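Local coordinates for putative hydantoin racemase (PDB 3QVL), which racemises allantoin and, as in related HyuE-family enzymes, probably interconverts the D and L forms of 5-monosubstituted hydantoins, at residues R24-P29 / A207-E212; G57-I62 / L83-E88; Q91-G96 / G218-K223; R111-T116 / C138-A143; R165-L170 / R194-P199. All coordinates share one frame; numbering follows the deposited sequence.

Interaction 1 (R24-P29 / A207-E212); sequences RAVAAP and AVKMVE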
# COMPACT_ATOMS: atom_id res chain seq x y z
N ARG A 24 7.20 -21.81 29.95
CA ARG A 24 6.96 -22.03 31.38
C ARG A 24 7.47 -20.88 32.25
O ARG A 24 6.91 -20.60 33.31
CB ARG A 24 7.59 -23.34 31.85
CG ARG A 24 6.86 -24.59 31.39
CD ARG A 24 7.40 -25.85 32.06
NE ARG A 24 8.82 -26.05 31.78
CZ ARG A 24 9.30 -26.74 30.75
NH1 ARG A 24 10.61 -26.87 30.59
NH2 ARG A 24 8.48 -27.32 29.87
N ALA A 25 8.53 -20.22 31.79
CA ALA A 25 9.17 -19.13 32.53
C ALA A 25 8.27 -17.91 32.73
O ALA A 25 8.41 -17.18 33.72
CB ALA A 25 10.47 -18.72 31.86
N VAL A 26 7.33 -17.70 31.81
CA VAL A 26 6.45 -16.53 31.85
C VAL A 26 4.99 -16.88 32.14
O VAL A 26 4.15 -15.99 32.30
CB VAL A 26 6.52 -15.70 30.54
CG1 VAL A 26 7.93 -15.20 30.29
CG2 VAL A 26 6.00 -16.51 29.36
N ALA A 27 4.69 -18.18 32.21
CA ALA A 27 3.33 -18.67 32.44
C ALA A 27 2.74 -18.14 33.74
O ALA A 27 3.41 -18.14 34.78
CB ALA A 27 3.31 -20.19 32.42
N ALA A 28 1.49 -17.68 33.66
CA ALA A 28 0.77 -17.17 34.83
C ALA A 28 0.46 -18.30 35.82
O ALA A 28 0.41 -19.47 35.42
CB ALA A 28 -0.51 -16.48 34.39
N PRO A 29 0.28 -17.96 37.11
CA PRO A 29 -0.14 -18.98 38.08
C PRO A 29 -1.43 -19.68 37.63
O PRO A 29 -2.39 -19.01 37.25
CB PRO A 29 -0.40 -18.16 39.35
CG PRO A 29 0.51 -17.00 39.22
CD PRO A 29 0.55 -16.67 37.76
N ALA A 207 3.39 -15.31 22.81
CA ALA A 207 2.22 -16.07 22.35
C ALA A 207 1.49 -16.73 23.52
O ALA A 207 0.26 -16.79 23.52
CB ALA A 207 2.63 -17.10 21.31
N VAL A 208 2.25 -17.23 24.49
CA VAL A 208 1.69 -17.81 25.71
C VAL A 208 0.82 -16.77 26.43
O VAL A 208 -0.30 -17.08 26.84
CB VAL A 208 2.80 -18.35 26.66
CG1 VAL A 208 2.25 -18.68 28.04
CG2 VAL A 208 3.46 -19.58 26.04
N LYS A 209 1.33 -15.55 26.54
CA LYS A 209 0.60 -14.46 27.19
C LYS A 209 -0.65 -14.05 26.40
O LYS A 209 -1.65 -13.65 26.99
CB LYS A 209 1.50 -13.24 27.43
CG LYS A 209 2.78 -13.51 28.24
CD LYS A 209 2.56 -14.36 29.50
CE LYS A 209 1.90 -13.59 30.62
NZ LYS A 209 1.69 -14.46 31.82
N MET A 210 -0.58 -14.15 25.07
CA MET A 210 -1.72 -13.85 24.21
C MET A 210 -2.85 -14.87 24.39
O MET A 210 -4.02 -14.49 24.46
CB MET A 210 -1.31 -13.75 22.74
CG MET A 210 -0.42 -12.56 22.38
SD MET A 210 -1.03 -10.95 22.94
CE MET A 210 -0.18 -10.79 24.51
N VAL A 211 -2.48 -16.14 24.46
CA VAL A 211 -3.45 -17.22 24.71
C VAL A 211 -4.11 -17.02 26.07
O VAL A 211 -5.34 -17.07 26.17
CB VAL A 211 -2.80 -18.63 24.61
CG1 VAL A 211 -3.80 -19.71 24.99
CG2 VAL A 211 -2.28 -18.88 23.20
N GLU A 212 -3.30 -16.79 27.10
CA GLU A 212 -3.80 -16.52 28.45
C GLU A 212 -4.75 -15.33 28.48
O GLU A 212 -5.79 -15.38 29.15
CB GLU A 212 -2.64 -16.27 29.42
CG GLU A 212 -1.88 -17.52 29.84
CD GLU A 212 -0.66 -17.22 30.69
OE1 GLU A 212 -0.16 -16.08 30.63
OE2 GLU A 212 -0.21 -18.11 31.43
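Lys209 and Glu212 of helix 203-216 reach together for the backbone of Val26 and Ala28, near the C-terminal end of helix 13-26. The lysine chain starts with CG anti to the carbonyl carbon (chi1 -56°) and then bends at chi2 and chi3. Its CD passes Val26 CG2 at 4.1 Å, where the two side chains cross obliquely. NZ donates to Val26 O at 2.9 Å, with the donor tilted 19° from the carbonyl plane. The same NZ forms a salt bridge to Glu212 OE1, one turn further along the helix, at 2.7 Å, on the syn side of that oxygen. The glutamate runs out extended beyond CG (chi2 175° sets CD anti). Glu212 OE2 accepts from Ala28 N at 2.8 Å, again from the syn side and a little out of the carboxylate plane. Ala28 CB packs on OE2 at 3.4 Å. Outside the two segments, OE2 also bonds Thr31 OG1. Val26 packs on Leu217 of the second subunit, close to the subunit boundary. Lysine and glutamate probably offset much of each other's charge. One then serves a backbone carbonyl and the other a backbone amide, so the pair ties the loop around Ala28 to helix 203-216 through complementary donor and acceptor.

Interaction 2 (G57-I62 / L83-E88); sequences GVLEQI and LLAARE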
# COMPACT_ATOMS: atom_id res chain seq x y z
N GLY A 57 2.23 -31.28 10.47
CA GLY A 57 2.67 -31.70 11.80
C GLY A 57 2.01 -30.90 12.91
O GLY A 57 1.66 -31.45 13.96
N VAL A 58 1.84 -29.60 12.67
CA VAL A 58 1.10 -28.72 13.58
C VAL A 58 -0.34 -29.21 13.74
O VAL A 58 -0.83 -29.34 14.86
CB VAL A 58 1.12 -27.24 13.10
CG1 VAL A 58 0.10 -26.40 13.85
CG2 VAL A 58 2.51 -26.64 13.26
N LEU A 59 -0.99 -29.51 12.61
CA LEU A 59 -2.38 -29.97 12.60
C LEU A 59 -2.58 -31.28 13.36
O LEU A 59 -3.60 -31.46 14.03
CB LEU A 59 -2.89 -30.11 11.16
CG LEU A 59 -3.08 -28.82 10.35
CD1 LEU A 59 -3.46 -29.15 8.92
CD2 LEU A 59 -4.12 -27.90 10.99
N GLU A 60 -1.61 -32.18 13.26
CA GLU A 60 -1.61 -33.44 14.00
C GLU A 60 -1.63 -33.17 15.51
O GLU A 60 -2.35 -33.84 16.26
CB GLU A 60 -0.41 -34.30 13.62
N GLN A 61 -0.84 -32.19 15.95
CA GLN A 61 -0.79 -31.81 17.36
C GLN A 61 -2.00 -31.00 17.80
O GLN A 61 -2.46 -31.14 18.94
CB GLN A 61 0.52 -31.08 17.69
CG GLN A 61 1.77 -31.96 17.66
CD GLN A 61 1.65 -33.21 18.54
OE1 GLN A 61 1.94 -34.32 18.10
NE2 GLN A 61 1.23 -33.02 19.79
N ILE A 62 -2.52 -30.16 16.91
CA ILE A 62 -3.77 -29.41 17.15
C ILE A 62 -4.91 -30.39 17.44
O ILE A 62 -5.67 -30.20 18.40
CB ILE A 62 -4.14 -28.49 15.96
CG1 ILE A 62 -3.13 -27.34 15.80
CG2 ILE A 62 -5.58 -27.96 16.08
CD1 ILE A 62 -3.21 -26.25 16.87
N LEU A 83 -0.99 -21.68 10.44
CA LEU A 83 -1.70 -20.88 11.44
C LEU A 83 -3.21 -20.86 11.23
O LEU A 83 -3.98 -21.16 12.15
CB LEU A 83 -1.14 -19.45 11.51
CG LEU A 83 -1.79 -18.49 12.52
CD1 LEU A 83 -1.54 -18.91 13.97
CD2 LEU A 83 -1.32 -17.06 12.29
N LEU A 84 -3.64 -20.51 10.02
CA LEU A 84 -5.07 -20.41 9.71
C LEU A 84 -5.74 -21.78 9.62
O LEU A 84 -6.91 -21.93 9.97
CB LEU A 84 -5.30 -19.58 8.44
CG LEU A 84 -4.83 -18.12 8.49
CD1 LEU A 84 -5.19 -17.39 7.20
CD2 LEU A 84 -5.41 -17.37 9.69
N ALA A 85 -4.98 -22.77 9.16
CA ALA A 85 -5.43 -24.17 9.15
C ALA A 85 -5.69 -24.65 10.57
O ALA A 85 -6.69 -25.32 10.84
CB ALA A 85 -4.40 -25.05 8.46
N ALA A 86 -4.78 -24.30 11.48
CA ALA A 86 -4.89 -24.66 12.90
C ALA A 86 -6.09 -23.98 13.56
O ALA A 86 -6.76 -24.58 14.40
CB ALA A 86 -3.61 -24.31 13.64
N ARG A 87 -6.34 -22.72 13.19
CA ARG A 87 -7.47 -21.97 13.73
C ARG A 87 -8.82 -22.55 13.32
O ARG A 87 -9.79 -22.47 14.07
CB ARG A 87 -7.36 -20.49 13.36
CG ARG A 87 -6.30 -19.76 14.14
CD ARG A 87 -6.22 -18.28 13.81
NE ARG A 87 -5.20 -17.64 14.62
CZ ARG A 87 -4.80 -16.37 14.49
NH1 ARG A 87 -5.34 -15.59 13.56
NH2 ARG A 87 -3.86 -15.90 15.29
N GLU A 88 -8.86 -23.14 12.12
CA GLU A 88 -10.05 -23.84 11.65
C GLU A 88 -10.30 -25.11 12.46
O GLU A 88 -11.43 -25.36 12.89
CB GLU A 88 -9.93 -24.19 10.17
CG GLU A 88 -10.06 -23.01 9.22
CD GLU A 88 -10.08 -23.42 7.76
OE1 GLU A 88 -9.86 -24.61 7.46
OE2 GLU A 88 -10.33 -22.55 6.90
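Ala85 is the first residue of 83-88 to meet helix 48-68. Its CB lies 3.8 Å from Leu59 CD2. Leu59 CD2 also lies 3.6 Å from Ala85 C. Leu59 starts with CG anti to the carbonyl carbon (chi1 -68°), and its CD2 methyl rests on the backbone of the second helix. Ala86 follows and has the largest share of the contact. Its CB fits against Ile62, with CG1 and CD1 each at 3.8 Å from it. Val58 CG1 touches the same methyl more loosely, at 4.3 Å. Arg87 turns away from helix 48-68 and forms a salt bridge with Glu99. Glu88 bonds Arg120 of the third subunit in the same way. No hydrogen bond crosses between the helices, and the touching residues are all buried. The axes of the two short segments come within 9.6 Å at 21°, with the small Ala85 and Ala86 facing the larger Leu59 and Ile62. Val58, Ile62 and Ala86 also rest on strand 72-75, which lies between the helices in the sequence. Neighbouring near-parallel helices over one face of a parallel sheet are typical of a Rossmann-like alpha/beta domain.

Interaction 3 (Q91-G96 / G218-K223); sequences QGPVIG and GLATSK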
# COMPACT_ATOMS: atom_id res chain seq x y z
N GLN A 91 -10.64 -25.33 18.61
CA GLN A 91 -11.69 -24.53 19.23
C GLN A 91 -11.08 -23.35 19.97
O GLN A 91 -11.51 -22.21 19.79
CB GLN A 91 -12.55 -25.39 20.17
CG GLN A 91 -13.65 -24.60 20.88
CD GLN A 91 -14.72 -25.49 21.50
OE1 GLN A 91 -14.45 -26.62 21.90
NE2 GLN A 91 -15.94 -24.97 21.57
N GLY A 92 -10.08 -23.63 20.80
CA GLY A 92 -9.33 -22.59 21.50
C GLY A 92 -8.47 -21.79 20.54
O GLY A 92 -8.17 -22.26 19.44
N PRO A 93 -8.07 -20.57 20.94
CA PRO A 93 -7.27 -19.71 20.07
C PRO A 93 -5.90 -20.30 19.74
O PRO A 93 -5.32 -21.02 20.56
CB PRO A 93 -7.11 -18.43 20.90
CG PRO A 93 -7.33 -18.85 22.31
CD PRO A 93 -8.36 -19.93 22.23
N VAL A 94 -5.41 -20.00 18.54
CA VAL A 94 -4.09 -20.43 18.10
C VAL A 94 -3.27 -19.20 17.74
O VAL A 94 -3.67 -18.40 16.89
CB VAL A 94 -4.16 -21.38 16.87
CG1 VAL A 94 -2.77 -21.92 16.54
CG2 VAL A 94 -5.12 -22.54 17.13
N ILE A 95 -2.12 -19.04 18.41
CA ILE A 95 -1.26 -17.88 18.21
C ILE A 95 0.12 -18.30 17.70
O ILE A 95 0.76 -19.18 18.28
CB ILE A 95 -1.10 -17.04 19.52
CG1 ILE A 95 -2.47 -16.71 20.15
CG2 ILE A 95 -0.28 -15.77 19.27
CD1 ILE A 95 -3.40 -15.87 19.28
N GLY A 96 0.55 -17.69 16.60
CA GLY A 96 1.89 -17.91 16.07
C GLY A 96 2.90 -17.06 16.81
O GLY A 96 2.57 -15.99 17.32
N GLY A 218 -12.49 -14.45 27.63
CA GLY A 218 -13.58 -15.30 27.16
C GLY A 218 -13.70 -15.26 25.65
O GLY A 218 -14.81 -15.32 25.10
N LEU A 219 -12.56 -15.14 24.97
CA LEU A 219 -12.52 -15.06 23.51
C LEU A 219 -11.79 -16.24 22.91
O LEU A 219 -10.75 -16.67 23.40
CB LEU A 219 -11.87 -13.75 23.06
CG LEU A 219 -12.56 -12.42 23.38
CD1 LEU A 219 -11.61 -11.26 23.11
CD2 LEU A 219 -13.85 -12.24 22.58
N ALA A 220 -12.36 -16.77 21.83
CA ALA A 220 -11.76 -17.86 21.07
C ALA A 220 -11.95 -17.59 19.58
O ALA A 220 -12.63 -16.64 19.20
CB ALA A 220 -12.39 -19.19 21.46
N THR A 221 -11.35 -18.44 18.74
CA THR A 221 -11.45 -18.31 17.29
C THR A 221 -12.90 -18.26 16.83
O THR A 221 -13.73 -19.08 17.26
CB THR A 221 -10.71 -19.47 16.58
OG1 THR A 221 -9.37 -19.55 17.07
CG2 THR A 221 -10.68 -19.26 15.07
N SER A 222 -13.21 -17.29 15.97
CA SER A 222 -14.53 -17.18 15.38
C SER A 222 -14.82 -18.37 14.48
O SER A 222 -14.02 -18.70 13.60
CB SER A 222 -14.65 -15.89 14.56
OG SER A 222 -15.94 -15.77 13.99
N LYS A 223 -15.95 -19.02 14.72
CA LYS A 223 -16.40 -20.13 13.89
C LYS A 223 -17.46 -19.66 12.88
O LYS A 223 -18.16 -20.47 12.28
CB LYS A 223 -16.91 -21.29 14.75
CG LYS A 223 -15.82 -21.97 15.58
CD LYS A 223 -14.76 -22.61 14.68
CE LYS A 223 -13.45 -22.80 15.43
NZ LYS A 223 -12.37 -23.27 14.52
O HOH W 1 -13.76 -21.31 18.72
O HOH W 2 -8.67 -22.04 16.82
O HOH W 3 -7.06 -18.10 17.12
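The Pro93 ring meets Ala220 through CD and approaches Leu219 through CG. Pro93 CD is 4.1 Å from Ala220 CA and only slightly further from its CB. Pro93 CG lies 4.2 Å from Leu219 O. Ala220 CB in turn sits near Gln91 O, at 3.6 Å. The touching parts of the two segments run at 88° to each other, so they meet over a short length. No direct hydrogen bond joins them, and water fills that role. One water donates to both Gln91 O and Thr221 O, bridging the two carbonyls. Two more waters gather at the Thr221 hydroxyl. One lies 2.6 Å from Thr221 OG1 and also bonds Gly92 O. The other lies 2.7 Å from Thr221 OG1 and accepts from Val94 N, at 2.9 Å. Thr221 chi1 of -53° sets OG1 beside the backbone N, where these two waters link it to Gly92 O and Val94 N. Thr221 N is buried here and has no partner in the model. Close by, Lys223 NZ bonds the carbonyls of Arg87 and Ala90, and Lys223 makes a cation-pi contact with Phe229. Pro93 also touches Leu214 of helix 203-216, and Leu219 packs on Ile201 of the second subunit. Gly218 closes helix 203-216 with a Schellman motif, and the chain then crosses residues 91-93, just before strand 94-96. That strand is outermost within this chain in a parallel sheet of an alpha/beta domain, and the loop after helix 203-216 meets the residues that lead into it through bridging waters.

Interaction 4 (R111-T116 / C138-A143); sequences RFSIVT and CAALHA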
# COMPACT_ATOMS: atom_id res chain seq x y z
N ARG A 111 9.24 1.29 15.70
CA ARG A 111 9.70 0.33 14.70
C ARG A 111 10.62 -0.71 15.33
O ARG A 111 11.31 -0.44 16.32
CB ARG A 111 10.41 1.04 13.55
CG ARG A 111 9.53 1.99 12.74
CD ARG A 111 10.17 2.38 11.42
NE ARG A 111 11.47 3.01 11.60
CZ ARG A 111 12.35 3.22 10.63
NH1 ARG A 111 13.51 3.80 10.90
NH2 ARG A 111 12.07 2.86 9.38
N PHE A 112 10.64 -1.90 14.74
CA PHE A 112 11.47 -3.00 15.22
C PHE A 112 12.34 -3.59 14.12
O PHE A 112 12.06 -3.43 12.93
CB PHE A 112 10.60 -4.10 15.86
CG PHE A 112 9.62 -4.75 14.90
CD1 PHE A 112 10.00 -5.84 14.12
CD2 PHE A 112 8.32 -4.27 14.79
CE1 PHE A 112 9.10 -6.43 13.24
CE2 PHE A 112 7.41 -4.86 13.92
CZ PHE A 112 7.80 -5.94 13.14
N SER A 113 13.41 -4.28 14.53
CA SER A 113 14.25 -5.04 13.62
C SER A 113 14.13 -6.52 13.92
O SER A 113 14.04 -6.92 15.08
CB SER A 113 15.70 -4.59 13.72
OG SER A 113 15.86 -3.25 13.30
N ILE A 114 14.12 -7.34 12.87
CA ILE A 114 14.06 -8.79 13.02
C ILE A 114 15.45 -9.40 12.86
O ILE A 114 16.20 -9.04 11.95
CB ILE A 114 13.07 -9.44 12.01
CG1 ILE A 114 11.63 -8.98 12.29
CG2 ILE A 114 13.16 -10.98 12.05
CD1 ILE A 114 10.63 -9.32 11.19
N VAL A 115 15.81 -10.30 13.78
CA VAL A 115 17.05 -11.06 13.69
C VAL A 115 16.71 -12.55 13.66
O VAL A 115 16.32 -13.13 14.68
CB VAL A 115 18.02 -10.74 14.86
CG1 VAL A 115 19.30 -11.57 14.74
CG2 VAL A 115 18.36 -9.25 14.89
N THR A 116 16.85 -13.15 12.48
CA THR A 116 16.58 -14.58 12.30
C THR A 116 17.88 -15.34 12.02
O THR A 116 18.97 -14.77 12.12
CB THR A 116 15.49 -14.83 11.21
OG1 THR A 116 15.06 -16.19 11.26
CG2 THR A 116 16.01 -14.49 9.80
N CYS A 138 8.41 -2.46 10.55
CA CYS A 138 9.69 -3.17 10.53
C CYS A 138 10.76 -2.36 9.80
O CYS A 138 10.68 -2.16 8.59
CB CYS A 138 9.55 -4.56 9.91
SG CYS A 138 11.06 -5.55 9.97
N ALA A 139 11.76 -1.91 10.56
CA ALA A 139 12.85 -1.10 10.02
C ALA A 139 13.79 -1.92 9.14
O ALA A 139 14.22 -1.45 8.08
CB ALA A 139 13.62 -0.43 11.15
N ALA A 140 14.10 -3.14 9.57
CA ALA A 140 15.01 -4.02 8.85
C ALA A 140 14.86 -5.48 9.27
O ALA A 140 14.38 -5.78 10.36
CB ALA A 140 16.46 -3.57 9.03
N LEU A 141 15.28 -6.38 8.39
CA LEU A 141 15.32 -7.81 8.68
C LEU A 141 16.75 -8.31 8.46
O LEU A 141 17.38 -7.99 7.45
CB LEU A 141 14.36 -8.59 7.78
CG LEU A 141 12.85 -8.33 7.84
CD1 LEU A 141 12.46 -7.20 6.91
CD2 LEU A 141 12.11 -9.60 7.47
N HIS A 142 17.25 -9.09 9.42
CA HIS A 142 18.61 -9.60 9.36
C HIS A 142 18.66 -11.10 9.65
O HIS A 142 17.81 -11.63 10.37
CB HIS A 142 19.52 -8.88 10.35
CG HIS A 142 19.42 -7.39 10.30
ND1 HIS A 142 19.82 -6.65 9.20
CD2 HIS A 142 18.99 -6.49 11.22
CE1 HIS A 142 19.63 -5.37 9.44
NE2 HIS A 142 19.13 -5.24 10.66
N ALA A 143 19.66 -11.76 9.09
CA ALA A 143 19.95 -13.16 9.39
C ALA A 143 21.40 -13.29 9.84
O ALA A 143 22.28 -12.60 9.33
CB ALA A 143 19.69 -14.03 8.18
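Phe112 turns a face of its ring to Cys138. Cys138 CA lies over the ring centre, 4.2 Å from the centroid and 9° off the normal, a CH-pi contact. Cys138 SG stands obliquely to the same ring, 4.7 Å from its centroid, a sulfur-aromatic contact. Phe112 chi1 is 62°, which puts CG between the backbone N and the carbonyl carbon. The ring itself lies over Cys138. Ile114 CG1 meets the ring at its edge, in plane. On this same face of the sheet Ile114 and Leu141 lie side by side, pointing the same way, with CD1 and CD2 at 4.0 Å. Further along, Thr116 CG2 touches Ala143 CB, also at 4.0 Å. At the other end of the pair, Arg111 lays a face of its guanidinium over Ala139 CB, 3.9 Å above the plane and over its centre, while NH1 bonds Gly174 O. His142 is on the opposite sheet face, its NE2 held by Asp173. The strands run parallel. Ala139 N bonds Phe112 O at 2.8 Å, Ile114 N bonds Ala140 O, His142 N bonds Ile114 O at 2.7 Å, and Thr116 N bonds His142 O. Thr116 OG1 bonds Gly181 O, and Thr116 lines the pocket that holds the bound hydantoin acetic acid. Helix 122-132 links the strands as a beta-alpha-beta crossover and covers the Phe112, Cys138 and Leu141 face. Helix 157-172 covers the Ser113 and His142 face, and strand 177-180 continues the sheet beyond 112-116.

Interaction 5 (R165-L170 / R194-P199); sequences RCIRAL and RELRVP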
# COMPACT_ATOMS: atom_id res chain seq x y z
N ARG A 165 24.56 -8.96 16.23
CA ARG A 165 23.62 -8.46 15.23
C ARG A 165 22.55 -7.54 15.81
O ARG A 165 22.11 -6.60 15.15
CB ARG A 165 22.99 -9.62 14.46
CG ARG A 165 23.31 -9.60 12.98
CD ARG A 165 22.22 -8.86 12.24
NE ARG A 165 22.70 -8.07 11.10
CZ ARG A 165 22.75 -6.74 11.09
NH1 ARG A 165 22.36 -6.03 12.14
NH2 ARG A 165 23.20 -6.11 10.01
N CYS A 166 22.14 -7.82 17.05
CA CYS A 166 21.20 -6.96 17.77
C CYS A 166 21.81 -5.59 18.06
O CYS A 166 21.16 -4.56 17.86
CB CYS A 166 20.74 -7.62 19.07
SG CYS A 166 19.60 -9.00 18.85
N ILE A 167 23.06 -5.59 18.52
CA ILE A 167 23.80 -4.36 18.80
C ILE A 167 23.95 -3.51 17.54
O ILE A 167 23.73 -2.29 17.56
CB ILE A 167 25.21 -4.65 19.41
CG1 ILE A 167 25.06 -5.34 20.78
CG2 ILE A 167 26.03 -3.37 19.56
CD1 ILE A 167 26.32 -6.03 21.28
N ARG A 168 24.30 -4.16 16.43
CA ARG A 168 24.47 -3.48 15.15
C ARG A 168 23.15 -2.96 14.59
O ARG A 168 23.11 -1.88 14.00
CB ARG A 168 25.16 -4.40 14.13
CG ARG A 168 25.74 -3.66 12.94
CD ARG A 168 26.95 -4.36 12.36
NE ARG A 168 26.60 -5.42 11.41
CZ ARG A 168 26.37 -5.22 10.11
NH1 ARG A 168 26.44 -4.01 9.59
NH2 ARG A 168 26.07 -6.25 9.34
N ALA A 169 22.07 -3.71 14.81
CA ALA A 169 20.73 -3.31 14.38
C ALA A 169 20.27 -2.04 15.09
O ALA A 169 19.72 -1.14 14.46
CB ALA A 169 19.74 -4.45 14.61
N LEU A 170 20.50 -1.98 16.40
CA LEU A 170 20.10 -0.83 17.22
C LEU A 170 20.90 0.43 16.89
O LEU A 170 20.43 1.55 17.14
CB LEU A 170 20.21 -1.16 18.71
CG LEU A 170 19.30 -2.25 19.28
CD1 LEU A 170 19.81 -2.70 20.64
CD2 LEU A 170 17.84 -1.79 19.36
N ARG A 194 17.94 -7.03 29.14
CA ARG A 194 18.66 -6.45 30.27
C ARG A 194 20.00 -5.85 29.85
O ARG A 194 20.41 -4.80 30.35
CB ARG A 194 18.87 -7.49 31.37
N GLU A 195 20.68 -6.52 28.92
CA GLU A 195 22.00 -6.12 28.46
C GLU A 195 21.96 -4.89 27.54
O GLU A 195 22.78 -3.98 27.68
CB GLU A 195 22.69 -7.29 27.74
CG GLU A 195 24.17 -7.08 27.45
CD GLU A 195 24.73 -8.14 26.52
OE1 GLU A 195 24.41 -9.33 26.69
OE2 GLU A 195 25.50 -7.77 25.61
N LEU A 196 21.01 -4.88 26.61
CA LEU A 196 20.94 -3.83 25.59
C LEU A 196 20.01 -2.67 25.96
O LEU A 196 19.97 -1.65 25.26
CB LEU A 196 20.53 -4.42 24.23
CG LEU A 196 21.33 -5.61 23.69
CD1 LEU A 196 20.76 -6.07 22.36
CD2 LEU A 196 22.82 -5.31 23.57
N ARG A 197 19.28 -2.83 27.07
CA ARG A 197 18.36 -1.81 27.60
C ARG A 197 17.23 -1.43 26.62
O ARG A 197 16.74 -0.30 26.63
CB ARG A 197 19.12 -0.56 28.08
N VAL A 198 16.84 -2.38 25.78
CA VAL A 198 15.71 -2.24 24.86
C VAL A 198 14.89 -3.53 24.87
O VAL A 198 15.40 -4.58 25.27
CB VAL A 198 16.16 -1.93 23.40
CG1 VAL A 198 16.95 -0.62 23.33
CG2 VAL A 198 16.97 -3.08 22.81
N PRO A 199 13.61 -3.46 24.45
CA PRO A 199 12.83 -4.70 24.34
C PRO A 199 13.39 -5.64 23.28
O PRO A 199 13.42 -5.30 22.09
CB PRO A 199 11.44 -4.20 23.94
CG PRO A 199 11.39 -2.79 24.37
CD PRO A 199 12.78 -2.27 24.20
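Cys166 and Leu170, which both touch Leu196, are joined by a backbone bond within helix 157-172, Leu170 N to Cys166 O at 3.0 Å. No hydrogen bond crosses to 194-199, and the contact is made by aliphatic groups. Leu196, in the last turn of helix 189-196, divides its two methyls between partners. CD1 of Leu196 meets Cys166 CB at 3.6 Å and Leu170 CD1 at 3.9 Å. Leu196 CD2 meets Ile167 CG1 at 3.6 Å, and there the two side chains cross at about a right angle. The branch point between these two sets of partners is Leu196 CG, set anti to the carbonyl carbon (chi1 -52°). Arg197 then leaves the helix with positive phi (60°), and the chain turns so that Val198 also faces the first helix. Leu170 and Val198 reach toward each other tip to tip, with Leu170 CD1 at 3.6 Å from Val198 CG2. Leu170 CD2 is nearly as close to the same methyl. Cys166 packs on Ile178 of strand 177-180 beneath. At the margin Glu195 forms a salt bridge with Arg163, and His224 of the second subunit bonds Leu170 O and packs on Val198. With only carbon atoms meeting across it, the contact rests on shape and on partly shielding methyl groups from water, with the salt bridge of Glu195 at its margin.

Overall arrangement
Interactions 1, 2 and 3 belong to one half of the chain and interactions 4 and 5 to the other, each half built on its own four-stranded parallel sheet. Interactions 2 and 3 have centres 12 Å apart and meet where Arg87 bonds Val94 and Lys223. Interaction 1 touches interaction 3 through helix 203-216 packing on Ile95. Interactions 4 and 5 also lie 12 Å apart, centre to centre, joined where helix 157-172 covers strand 138-143. Interactions 2 and 5 are farthest apart, with centres about 34 Å apart. Along the chain, interactions 2, 4 and 5 follow in series between the segments of interaction 1, so helix 203-216, the last helix, returns to the first half. Thr116 of interaction 4 lines the ligand pocket.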